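Local coordinates for phosphotriesterase homology protein (Escherichia coli, PDB 1BF6) that hydrolyses phosphorylated glyceryl acetates, and also aromatic acetates and propionates, with two zinc ions bound per subunit, at residues A[81-84]-A[85-89]; A[94-97]-A[98-101]; A[211-215]-A[216-220]; A[225-228]-A[229-233]; A[242-245]-A[246-250]. All coordinates share one frame; numbering follows the deposited sequence.

Contact 1. Residues A[81-84]-A[85-89]; sequences GYYQ and DAFFP
Y83 and F87 form an aromatic pair. The edge of the Y83 ring is turned toward the face of F87 in an edge-to-face arrangement, centroids 5.0 Å apart and planes at 59°, with Y83 CE2 over the centre of the F87 ring. The two side chains run side by side; Y83 reaches this place because its CG stands anti to the backbone N (chi1 -165°). Apolar packing adds Q84 CG, 3.7 Å from F87 CD1. Y82 CB lies 3.6 Å from F88 CE1, and P89 CD meets the edge of the Y82 ring. The F88 ring turns one face to the backbone, with Q84 O 3.2 Å above its plane over the centre. Among the polar links, F87 N donates to Q84 O (3.0 Å) from well above the carbonyl plane, closing the short 3-10 turn 85-87. A water bridges the turn, giving a hydrogen bond to Q84 OE1 and accepting one from A86 N. Y82 OH is bound by E103 and H91. The turn lies in the loop that leaves strand 75-80 of the TIM barrel, and it brings Y83 edge-to-face with H157, a ligand of the binuclear zinc site.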
# COMPACT_ATOMS: atom_id res chain seq x y z
N GLY A 81 4.80 -6.52 9.05
CA GLY A 81 5.32 -7.44 8.05
C GLY A 81 6.80 -7.27 7.78
O GLY A 81 7.52 -6.68 8.58
N TYR A 82 7.26 -7.87 6.68
CA TYR A 82 8.65 -7.77 6.25
C TYR A 82 8.62 -7.38 4.77
O TYR A 82 7.78 -7.87 4.00
CB TYR A 82 9.42 -9.07 6.50
CG TYR A 82 9.84 -9.22 7.95
CD1 TYR A 82 8.99 -9.81 8.90
CD2 TYR A 82 11.08 -8.74 8.39
CE1 TYR A 82 9.36 -9.91 10.24
CE2 TYR A 82 11.46 -8.83 9.73
CZ TYR A 82 10.60 -9.41 10.65
OH TYR A 82 10.94 -9.46 11.99
N TYR A 83 9.55 -6.51 4.39
CA TYR A 83 9.63 -5.94 3.04
C TYR A 83 9.98 -6.83 1.85
O TYR A 83 9.10 -7.33 1.17
CB TYR A 83 10.52 -4.70 3.12
CG TYR A 83 10.45 -3.76 1.93
CD1 TYR A 83 9.32 -3.70 1.12
CD2 TYR A 83 11.54 -2.94 1.63
CE1 TYR A 83 9.28 -2.84 0.03
CE2 TYR A 83 11.50 -2.08 0.55
CZ TYR A 83 10.38 -2.04 -0.25
OH TYR A 83 10.39 -1.21 -1.35
N GLN A 84 11.26 -6.91 1.50
CA GLN A 84 11.71 -7.75 0.39
C GLN A 84 13.13 -8.22 0.70
O GLN A 84 13.78 -7.71 1.62
CB GLN A 84 11.64 -7.04 -0.96
CG GLN A 84 12.33 -5.71 -1.01
CD GLN A 84 12.36 -5.15 -2.41
OE1 GLN A 84 12.85 -5.79 -3.34
NE2 GLN A 84 11.83 -3.95 -2.57
N ASP A 85 13.58 -9.20 -0.07
CA ASP A 85 14.89 -9.83 0.13
C ASP A 85 16.07 -8.92 0.47
O ASP A 85 16.69 -9.08 1.52
CB ASP A 85 15.24 -10.73 -1.04
CG ASP A 85 16.22 -11.80 -0.64
OD1 ASP A 85 15.79 -12.83 -0.07
OD2 ASP A 85 17.44 -11.58 -0.83
N ALA A 86 16.32 -7.94 -0.39
CA ALA A 86 17.43 -7.02 -0.19
C ALA A 86 17.38 -6.18 1.08
O ALA A 86 18.42 -5.74 1.57
CB ALA A 86 17.59 -6.13 -1.42
N PHE A 87 16.18 -5.98 1.64
CA PHE A 87 16.01 -5.18 2.84
C PHE A 87 15.75 -5.95 4.14
O PHE A 87 15.63 -5.35 5.21
CB PHE A 87 14.88 -4.15 2.64
CG PHE A 87 15.13 -3.17 1.53
CD1 PHE A 87 15.07 -3.57 0.20
CD2 PHE A 87 15.41 -1.84 1.81
CE1 PHE A 87 15.30 -2.66 -0.84
CE2 PHE A 87 15.63 -0.91 0.78
CZ PHE A 87 15.58 -1.33 -0.54
N PHE A 88 15.68 -7.28 4.07
CA PHE A 88 15.40 -8.09 5.27
C PHE A 88 16.50 -8.06 6.34
O PHE A 88 17.69 -8.07 6.02
CB PHE A 88 15.23 -9.57 4.92
CG PHE A 88 13.97 -9.92 4.17
CD1 PHE A 88 12.77 -9.21 4.38
CD2 PHE A 88 13.96 -11.00 3.28
CE1 PHE A 88 11.60 -9.59 3.71
CE2 PHE A 88 12.80 -11.38 2.61
CZ PHE A 88 11.61 -10.67 2.82
N PRO A 89 16.11 -7.99 7.63
CA PRO A 89 17.12 -8.00 8.69
C PRO A 89 17.64 -9.45 8.68
O PRO A 89 17.00 -10.34 8.08
CB PRO A 89 16.29 -7.76 9.96
CG PRO A 89 15.10 -7.01 9.47
CD PRO A 89 14.77 -7.68 8.17
O HOH W 1 14.84 -7.43 -2.82

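Contact 2. Residues A[94-97]-A[98-101]; sequences TRSV and QELA
S96 and E99 hold each other by two reciprocal bonds. The hydroxyl of S96, placed between the backbone N and the carbonyl carbon (chi1 70°), faces the first turn of the helix and accepts from E99 N, OG to N 3.2 Å. In return the carboxylate of E99 folds back: its CG is anti to the carbonyl carbon (chi1 -75°) and the chain is extended beyond it, which carries OE1 to within 2.9 Å of S96 N. That bond is nearly straight, 166° at the hydrogen, and uses the anti lone pair of OE1. This is a capping box, with S96 as the N-cap of helix 97-109, one of the helices surrounding the barrel. With alanine in place of S96, E99 N is likely to lose its side-chain acceptor, leaving the first turn less firmly capped. Beside the box, Q98 OE1 meets S96 OG in a weak bond of 3.4 Å, and the amide carbon CD of Q98 lies 3.7 Å from V97 CG1. The regular helical bonds then begin, L100 N to S96 O and A101 N to V97 O. R95 crosses E99 at about a right angle; its CB lies 3.5 Å from E99 OE1, while the guanidinium leads away to a water accepting from NH1 and to a bound glycerol at NH2. V97 packs on I141 and A142 of helix 134-150, L100 rests on A142 and Y82, and A101 touches L145.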
# COMPACT_ATOMS: atom_id res chain seq x y z
N THR A 94 17.05 -16.65 10.21
CA THR A 94 17.26 -17.45 11.42
C THR A 94 16.03 -17.76 12.25
O THR A 94 16.01 -18.76 12.98
CB THR A 94 18.36 -16.85 12.30
OG1 THR A 94 17.97 -15.55 12.77
CG2 THR A 94 19.67 -16.77 11.53
N ARG A 95 15.00 -16.92 12.17
CA ARG A 95 13.77 -17.20 12.90
C ARG A 95 12.95 -18.19 12.06
O ARG A 95 13.18 -18.34 10.86
CB ARG A 95 12.97 -15.92 13.16
CG ARG A 95 13.59 -15.06 14.23
CD ARG A 95 12.83 -13.79 14.46
NE ARG A 95 13.59 -12.88 15.30
CZ ARG A 95 13.19 -11.67 15.66
NH1 ARG A 95 12.02 -11.20 15.25
NH2 ARG A 95 13.98 -10.91 16.40
N SER A 96 12.06 -18.93 12.71
CA SER A 96 11.22 -19.89 11.99
C SER A 96 10.01 -19.12 11.46
O SER A 96 9.65 -18.06 11.99
CB SER A 96 10.73 -20.98 12.94
OG SER A 96 9.78 -20.44 13.86
N VAL A 97 9.36 -19.70 10.46
CA VAL A 97 8.16 -19.09 9.88
C VAL A 97 7.10 -18.83 10.97
O VAL A 97 6.40 -17.83 10.93
CB VAL A 97 7.61 -19.95 8.70
CG1 VAL A 97 7.17 -21.33 9.19
CG2 VAL A 97 6.47 -19.24 8.00
N GLN A 98 7.05 -19.70 11.99
CA GLN A 98 6.10 -19.55 13.10
C GLN A 98 6.42 -18.32 13.94
O GLN A 98 5.52 -17.61 14.41
CB GLN A 98 6.11 -20.79 14.02
CG GLN A 98 5.45 -22.03 13.43
CD GLN A 98 6.36 -22.83 12.52
OE1 GLN A 98 7.59 -22.62 12.48
NE2 GLN A 98 5.77 -23.75 11.78
N GLU A 99 7.71 -18.07 14.18
CA GLU A 99 8.10 -16.90 14.96
C GLU A 99 7.76 -15.63 14.18
O GLU A 99 7.26 -14.65 14.76
CB GLU A 99 9.59 -16.96 15.30
CG GLU A 99 9.93 -17.97 16.42
CD GLU A 99 11.42 -18.23 16.56
OE1 GLU A 99 12.12 -18.33 15.53
OE2 GLU A 99 11.90 -18.35 17.71
N LEU A 100 7.97 -15.65 12.86
CA LEU A 100 7.66 -14.48 12.02
C LEU A 100 6.14 -14.20 12.10
O LEU A 100 5.73 -13.06 12.34
CB LEU A 100 8.11 -14.70 10.57
CG LEU A 100 9.63 -14.85 10.35
CD1 LEU A 100 9.94 -15.06 8.88
CD2 LEU A 100 10.40 -13.66 10.91
N ALA A 101 5.32 -15.25 11.98
CA ALA A 101 3.86 -15.12 12.08
C ALA A 101 3.42 -14.61 13.45
O ALA A 101 2.54 -13.76 13.53
CB ALA A 101 3.19 -16.45 11.78
O HOH W 2 9.68 -12.74 14.37

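Contact 3. Residues A[211-215]-A[216-220]; sequences GKNSY and YPDEK. With SO4 (sulfate ion), chain F.
The amide of N213 and the carboxylate of D218 meet at about a right angle, their planes 88° apart, while at the edge of the Y215 ring, near its plane, sulfate O4 approaches CE2 to 3.6 Å. Y215 O lies obliquely to the Y216 ring. Together these groups shape the loop between strand 204-207 and helix 218-230 of the TIM barrel, with K212 at the centre of an inverse gamma turn and P217 at the N-cap of the helix. K212 O is gripped by two backbone donors, Y215 N and Y216 N. N213 ND2 gives a weak bond to Y216 O (3.4 Å), and N213 CA adds a CH...O contact to the same oxygen. D218 OD1 also pairs with R221 in a salt bridge, while Y216 OH is held by D190. The extended chain of K212 leads away from the turn to the sulfate, where NZ donates to O3 at 3.0 Å; this lysine also donates to D242 O beside the zinc site. Y215 OH donates to sulfate O1, likewise at 3.0 Å. At the start of the helix, D218 OD1 reaches back to G211 N, which it receives on its syn lone pair, 3.0 Å away and 166° at the hydrogen.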
# COMPACT_ATOMS: atom_id res chain seq x y z
N GLY A 211 1.83 9.25 -10.65
CA GLY A 211 2.75 10.37 -10.56
C GLY A 211 4.21 10.00 -10.81
O GLY A 211 5.03 10.88 -11.04
N LYS A 212 4.52 8.71 -10.76
CA LYS A 212 5.89 8.23 -10.99
C LYS A 212 6.07 7.96 -12.48
O LYS A 212 6.34 6.85 -12.92
CB LYS A 212 6.17 6.98 -10.13
CG LYS A 212 5.95 7.27 -8.64
CD LYS A 212 6.51 6.23 -7.68
CE LYS A 212 6.34 6.74 -6.26
NZ LYS A 212 7.01 5.88 -5.26
N ASN A 213 5.94 9.05 -13.24
CA ASN A 213 6.02 9.03 -14.69
C ASN A 213 7.36 8.70 -15.34
O ASN A 213 7.42 8.42 -16.54
CB ASN A 213 5.42 10.33 -15.23
CG ASN A 213 4.00 10.54 -14.76
OD1 ASN A 213 3.62 11.62 -14.33
ND2 ASN A 213 3.21 9.47 -14.81
N SER A 214 8.43 8.70 -14.55
CA SER A 214 9.74 8.34 -15.09
C SER A 214 9.86 6.82 -15.12
O SER A 214 10.76 6.26 -15.73
CB SER A 214 10.85 8.98 -14.26
OG SER A 214 10.79 10.39 -14.37
N TYR A 215 8.93 6.15 -14.44
CA TYR A 215 8.90 4.68 -14.41
C TYR A 215 7.89 4.22 -15.46
O TYR A 215 8.16 3.33 -16.26
CB TYR A 215 8.44 4.17 -13.05
CG TYR A 215 9.44 4.27 -11.92
CD1 TYR A 215 10.79 3.97 -12.13
CD2 TYR A 215 9.03 4.59 -10.62
CE1 TYR A 215 11.70 3.99 -11.07
CE2 TYR A 215 9.92 4.62 -9.56
CZ TYR A 215 11.26 4.31 -9.79
OH TYR A 215 12.14 4.33 -8.73
N TYR A 216 6.73 4.87 -15.44
CA TYR A 216 5.63 4.54 -16.34
C TYR A 216 4.73 5.78 -16.39
O TYR A 216 4.50 6.42 -15.36
CB TYR A 216 4.87 3.35 -15.74
CG TYR A 216 3.84 2.70 -16.61
CD1 TYR A 216 4.21 2.02 -17.78
CD2 TYR A 216 2.49 2.72 -16.26
CE1 TYR A 216 3.24 1.38 -18.56
CE2 TYR A 216 1.54 2.08 -17.03
CZ TYR A 216 1.91 1.42 -18.17
OH TYR A 216 0.95 0.78 -18.91
N PRO A 217 4.20 6.13 -17.58
CA PRO A 217 3.34 7.32 -17.68
C PRO A 217 1.89 7.22 -17.18
O PRO A 217 1.21 6.22 -17.42
CB PRO A 217 3.42 7.67 -19.16
CG PRO A 217 3.55 6.34 -19.82
CD PRO A 217 4.49 5.56 -18.91
N ASP A 218 1.43 8.26 -16.50
CA ASP A 218 0.06 8.34 -15.98
C ASP A 218 -0.96 8.14 -17.11
O ASP A 218 -2.06 7.62 -16.87
CB ASP A 218 -0.22 9.69 -15.30
CG ASP A 218 0.25 9.74 -13.85
OD1 ASP A 218 0.53 8.68 -13.24
OD2 ASP A 218 0.33 10.86 -13.31
N GLU A 219 -0.61 8.58 -18.32
CA GLU A 219 -1.49 8.42 -19.47
C GLU A 219 -1.79 6.94 -19.72
O GLU A 219 -2.90 6.56 -20.11
CB GLU A 219 -0.85 9.03 -20.73
CG GLU A 219 -1.69 8.86 -21.99
CD GLU A 219 -1.03 9.42 -23.25
OE1 GLU A 219 0.13 9.88 -23.16
OE2 GLU A 219 -1.67 9.38 -24.32
N LYS A 220 -0.78 6.10 -19.50
CA LYS A 220 -0.94 4.66 -19.68
C LYS A 220 -1.67 4.02 -18.50
O LYS A 220 -2.36 3.03 -18.68
CB LYS A 220 0.40 4.00 -19.95
CG LYS A 220 0.97 4.37 -21.30
CD LYS A 220 2.19 3.57 -21.66
CE LYS A 220 2.65 3.92 -23.07
NZ LYS A 220 3.75 3.04 -23.55
S SO4 F . 10.97 5.34 -5.41
O1 SO4 F . 12.27 5.64 -6.01
O2 SO4 F . 11.13 5.24 -3.90
O3 SO4 F . 9.91 6.43 -5.69
O4 SO4 F . 10.44 4.04 -6.01

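Contact 4. Residues A[225-228]-A[229-233]; sequences LHAL and RDRGL
Regular helical bonds, R229 N to L225 O and D230 N to H226 O, give way after D230 to a Schellman motif, in which L233 N reaches back to L228 O (2.9 Å), G232 N bonds to R229 O, and G232 takes positive phi as the C-prime residue. L228 O is gripped twice, since R231 N also donates to it, from the opposite face of the carbonyl plane. The side chain of R231 doubles back over this end: its CG is anti to the carbonyl carbon (chi1 -66°), and the chain, extended as far as NE, brings NH1 to A227 O at 2.9 Å. The acceptor lies at the edge of the guanidinium, 8° out of its plane, and NH1 also lies 3.5 Å from A227 CB. The R231 guanidinium probably interacts favourably with the negative end of the helix dipole. L233 turns toward the helix and its CD1 approaches L228 CD2 to 4.1 Å, the two side chains crossing at about a right angle. A water links three further side chains: it accepts from R229 NH1, donates to D230 OD1 (2.7 Å) and is hydrogen-bonded to H226 ND1. The ends of two of these residues are tied farther off, H226 NE2 to S271 and R229 NE to D277 in a salt bridge. The helix belongs to the beta-alpha-beta unit between strands 204-207 and 237-239: L225 and L228 pack on F207 and V237, while A227, L228, R231 and L233 meet helix 192-200.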
# COMPACT_ATOMS: atom_id res chain seq x y z
N LEU A 225 -6.89 1.85 -16.58
CA LEU A 225 -8.10 2.01 -15.77
C LEU A 225 -9.34 1.93 -16.66
O LEU A 225 -10.35 1.34 -16.28
CB LEU A 225 -8.07 3.30 -14.96
CG LEU A 225 -7.08 3.30 -13.80
CD1 LEU A 225 -7.03 4.67 -13.14
CD2 LEU A 225 -7.48 2.22 -12.77
N HIS A 226 -9.26 2.49 -17.87
CA HIS A 226 -10.38 2.45 -18.80
C HIS A 226 -10.71 1.01 -19.21
O HIS A 226 -11.88 0.66 -19.36
CB HIS A 226 -10.09 3.30 -20.05
CG HIS A 226 -10.45 4.74 -19.88
ND1 HIS A 226 -11.68 5.25 -20.22
CD2 HIS A 226 -9.75 5.77 -19.33
CE1 HIS A 226 -11.74 6.53 -19.88
NE2 HIS A 226 -10.58 6.87 -19.34
N ALA A 227 -9.67 0.19 -19.39
CA ALA A 227 -9.86 -1.21 -19.77
C ALA A 227 -10.65 -1.93 -18.67
O ALA A 227 -11.54 -2.73 -18.95
CB ALA A 227 -8.50 -1.89 -19.99
N LEU A 228 -10.34 -1.60 -17.42
CA LEU A 228 -11.02 -2.19 -16.28
C LEU A 228 -12.46 -1.69 -16.17
O LEU A 228 -13.39 -2.46 -15.95
CB LEU A 228 -10.23 -1.92 -14.99
CG LEU A 228 -8.81 -2.51 -15.07
CD1 LEU A 228 -8.05 -2.22 -13.78
CD2 LEU A 228 -8.86 -4.01 -15.35
N ARG A 229 -12.64 -0.39 -16.38
CA ARG A 229 -13.97 0.20 -16.35
C ARG A 229 -14.85 -0.41 -17.46
O ARG A 229 -16.02 -0.73 -17.23
CB ARG A 229 -13.87 1.71 -16.55
CG ARG A 229 -15.22 2.41 -16.59
CD ARG A 229 -15.04 3.88 -16.88
NE ARG A 229 -16.33 4.56 -16.91
CZ ARG A 229 -16.78 5.23 -17.96
NH1 ARG A 229 -16.06 5.29 -19.07
NH2 ARG A 229 -17.97 5.82 -17.90
N ASP A 230 -14.28 -0.58 -18.65
CA ASP A 230 -15.00 -1.14 -19.79
C ASP A 230 -15.47 -2.57 -19.55
O ASP A 230 -16.43 -3.03 -20.17
CB ASP A 230 -14.13 -1.15 -21.05
CG ASP A 230 -13.77 0.25 -21.54
OD1 ASP A 230 -14.52 1.22 -21.28
OD2 ASP A 230 -12.71 0.36 -22.20
N ARG A 231 -14.78 -3.28 -18.67
CA ARG A 231 -15.11 -4.67 -18.37
C ARG A 231 -15.89 -4.81 -17.06
O ARG A 231 -16.15 -5.93 -16.59
CB ARG A 231 -13.83 -5.51 -18.33
CG ARG A 231 -13.15 -5.64 -19.67
CD ARG A 231 -11.70 -6.07 -19.51
NE ARG A 231 -11.05 -6.34 -20.79
CZ ARG A 231 -10.61 -5.41 -21.65
NH1 ARG A 231 -10.75 -4.12 -21.38
NH2 ARG A 231 -10.02 -5.80 -22.77
N GLY A 232 -16.29 -3.67 -16.49
CA GLY A 232 -17.03 -3.65 -15.24
C GLY A 232 -16.25 -4.18 -14.05
O GLY A 232 -16.85 -4.71 -13.11
N LEU A 233 -14.94 -3.95 -14.06
CA LEU A 233 -14.04 -4.44 -13.01
C LEU A 233 -13.55 -3.41 -11.98
O LEU A 233 -12.69 -3.71 -11.15
CB LEU A 233 -12.84 -5.16 -13.66
CG LEU A 233 -13.16 -6.27 -14.66
CD1 LEU A 233 -11.92 -6.74 -15.38
CD2 LEU A 233 -13.86 -7.44 -13.98
O HOH W 3 -14.15 3.67 -20.31

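Contact 5. Residues A[242-245]-A[246-250]; sequences DITR and RSHLK. With ZN (zinc ion), chain C; SO4 (sulfate ion), chain F.
The imidazole of H248 lies tight against the backbone of T244 and the side chain of R245. T244 N donates to H248 ND1 at 3.2 Å in an almost straight bond of 172°, arriving within 1° of the ring plane. R245 CB covers one face, 3.8 Å from the ring centroid, a CH-pi contact. I243 and H248 run antiparallel, with I243 CD1 3.8 Å from H248 CB. H248 N closes the 3-10 turn 246-248 on R245 O, approaching from above the carbonyl plane. With CG anti to the carbonyl carbon (chi1 -67°), the ring swings back across the turn and presents ND1 to T244. Replacing H248 by alanine is likely to leave T244 N without its ring acceptor and R245 CB without the face it covers.

Toward the sulfate the hold is uneven. O3 sits at the edge of the H248 ring and T244 OG1 donates firmly to O2 at 2.8 Å, whereas the end of R245 is loosely held, NE making only a weak bond of 3.5 Å to O1; K212 and Y215 also bind the anion. This cluster could suit the phosphate that the substrates must carry, though the ion probably came from the crystallisation liquor. R245 has a firmer partner in D26, a salt bridge through NH1. At the start of the loop, D242 OD1 binds zinc at 2.4 Å, together with H11, H13 and E124. The loop follows barrel strand 237-239 and precedes helix 259-270; I243 and L249 pack on L29 of strand 28-29, and L249 also on F34 and I35 of helix 32-44.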
# COMPACT_ATOMS: atom_id res chain seq x y z
N ASP A 242 2.00 6.17 -3.36
CA ASP A 242 3.16 5.49 -2.79
C ASP A 242 4.31 6.50 -2.56
O ASP A 242 5.43 6.29 -3.06
CB ASP A 242 3.65 4.34 -3.68
CG ASP A 242 4.74 3.50 -3.02
OD1 ASP A 242 4.88 3.58 -1.78
OD2 ASP A 242 5.45 2.80 -3.74
N ILE A 243 4.00 7.60 -1.87
CA ILE A 243 5.01 8.63 -1.54
C ILE A 243 6.06 7.95 -0.64
O ILE A 243 5.70 7.27 0.33
CB ILE A 243 4.38 9.84 -0.80
CG1 ILE A 243 3.40 10.58 -1.72
CG2 ILE A 243 5.46 10.78 -0.29
CD1 ILE A 243 4.00 11.07 -3.02
N THR A 244 7.33 8.15 -0.97
CA THR A 244 8.44 7.53 -0.23
C THR A 244 9.64 8.45 0.03
O THR A 244 10.49 8.12 0.86
CB THR A 244 9.00 6.31 -1.01
OG1 THR A 244 9.46 6.73 -2.30
CG2 THR A 244 7.94 5.22 -1.21
N ARG A 245 9.70 9.60 -0.65
CA ARG A 245 10.83 10.52 -0.51
C ARG A 245 10.47 11.94 -0.12
O ARG A 245 9.37 12.42 -0.40
CB ARG A 245 11.59 10.58 -1.83
CG ARG A 245 12.19 9.26 -2.25
CD ARG A 245 12.70 9.37 -3.67
NE ARG A 245 13.50 8.21 -4.05
CZ ARG A 245 14.78 8.28 -4.39
NH1 ARG A 245 15.41 9.45 -4.38
NH2 ARG A 245 15.42 7.18 -4.79
N ARG A 246 11.42 12.63 0.51
CA ARG A 246 11.22 14.03 0.90
C ARG A 246 10.98 14.87 -0.37
O ARG A 246 10.16 15.79 -0.36
CB ARG A 246 12.46 14.57 1.63
CG ARG A 246 12.74 13.90 2.97
CD ARG A 246 14.05 14.41 3.56
NE ARG A 246 14.19 14.09 4.98
CZ ARG A 246 15.02 14.72 5.81
NH1 ARG A 246 15.79 15.71 5.37
NH2 ARG A 246 15.08 14.37 7.09
N SER A 247 11.66 14.51 -1.46
CA SER A 247 11.53 15.24 -2.72
C SER A 247 10.15 15.10 -3.36
O SER A 247 9.84 15.80 -4.33
CB SER A 247 12.64 14.84 -3.70
OG SER A 247 12.61 13.47 -4.06
N HIS A 248 9.33 14.20 -2.83
CA HIS A 248 7.96 14.00 -3.32
C HIS A 248 7.01 15.03 -2.68
O HIS A 248 5.93 15.29 -3.20
CB HIS A 248 7.46 12.58 -3.01
CG HIS A 248 8.17 11.49 -3.75
ND1 HIS A 248 8.22 10.19 -3.30
CD2 HIS A 248 8.82 11.49 -4.94
CE1 HIS A 248 8.86 9.44 -4.17
NE2 HIS A 248 9.24 10.20 -5.18
N LEU A 249 7.40 15.56 -1.52
CA LEU A 249 6.61 16.53 -0.78
C LEU A 249 6.59 17.89 -1.49
O LEU A 249 7.58 18.30 -2.09
CB LEU A 249 7.17 16.68 0.63
CG LEU A 249 7.30 15.39 1.46
CD1 LEU A 249 7.75 15.74 2.88
CD2 LEU A 249 5.99 14.62 1.48
N LYS A 250 5.44 18.57 -1.44
CA LYS A 250 5.29 19.87 -2.09
C LYS A 250 6.27 20.92 -1.56
O LYS A 250 6.83 21.69 -2.34
CB LYS A 250 3.84 20.37 -2.00
CG LYS A 250 2.85 19.46 -2.75
CD LYS A 250 1.51 20.13 -3.04
CE LYS A 250 0.71 20.41 -1.79
NZ LYS A 250 0.19 19.17 -1.17
ZN ZN C . 5.42 1.56 -0.56
S SO4 F . 10.97 5.34 -5.41
O1 SO4 F . 12.27 5.64 -6.01
O2 SO4 F . 11.13 5.24 -3.90
O3 SO4 F . 9.91 6.43 -5.69
O4 SO4 F . 10.44 4.04 -6.01

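In the fold
Contacts 1, 3 and 5 lie on loops that follow barrel strands, around the binuclear zinc site: contact 5 supplies a ligand, the side chain of Y83 in contact 1 comes within about 4 Å of a zinc ion, and that of K212 in contact 3 within about 7 Å. Contacts 3 and 5 join directly, K212 NZ lying 2.7 Å from D242 O, and share the sulfate. The nearest atoms of contacts 1 and 5 are about 7 Å apart. Contact 2 touches contact 1, Y82 CE1 being 3.9 Å from L100 CD2. Contact 4 ends the helix that contact 3 begins, centres about 19 Å apart; contacts 2 and 4 lie far apart across the barrel, about 40 Å between centres.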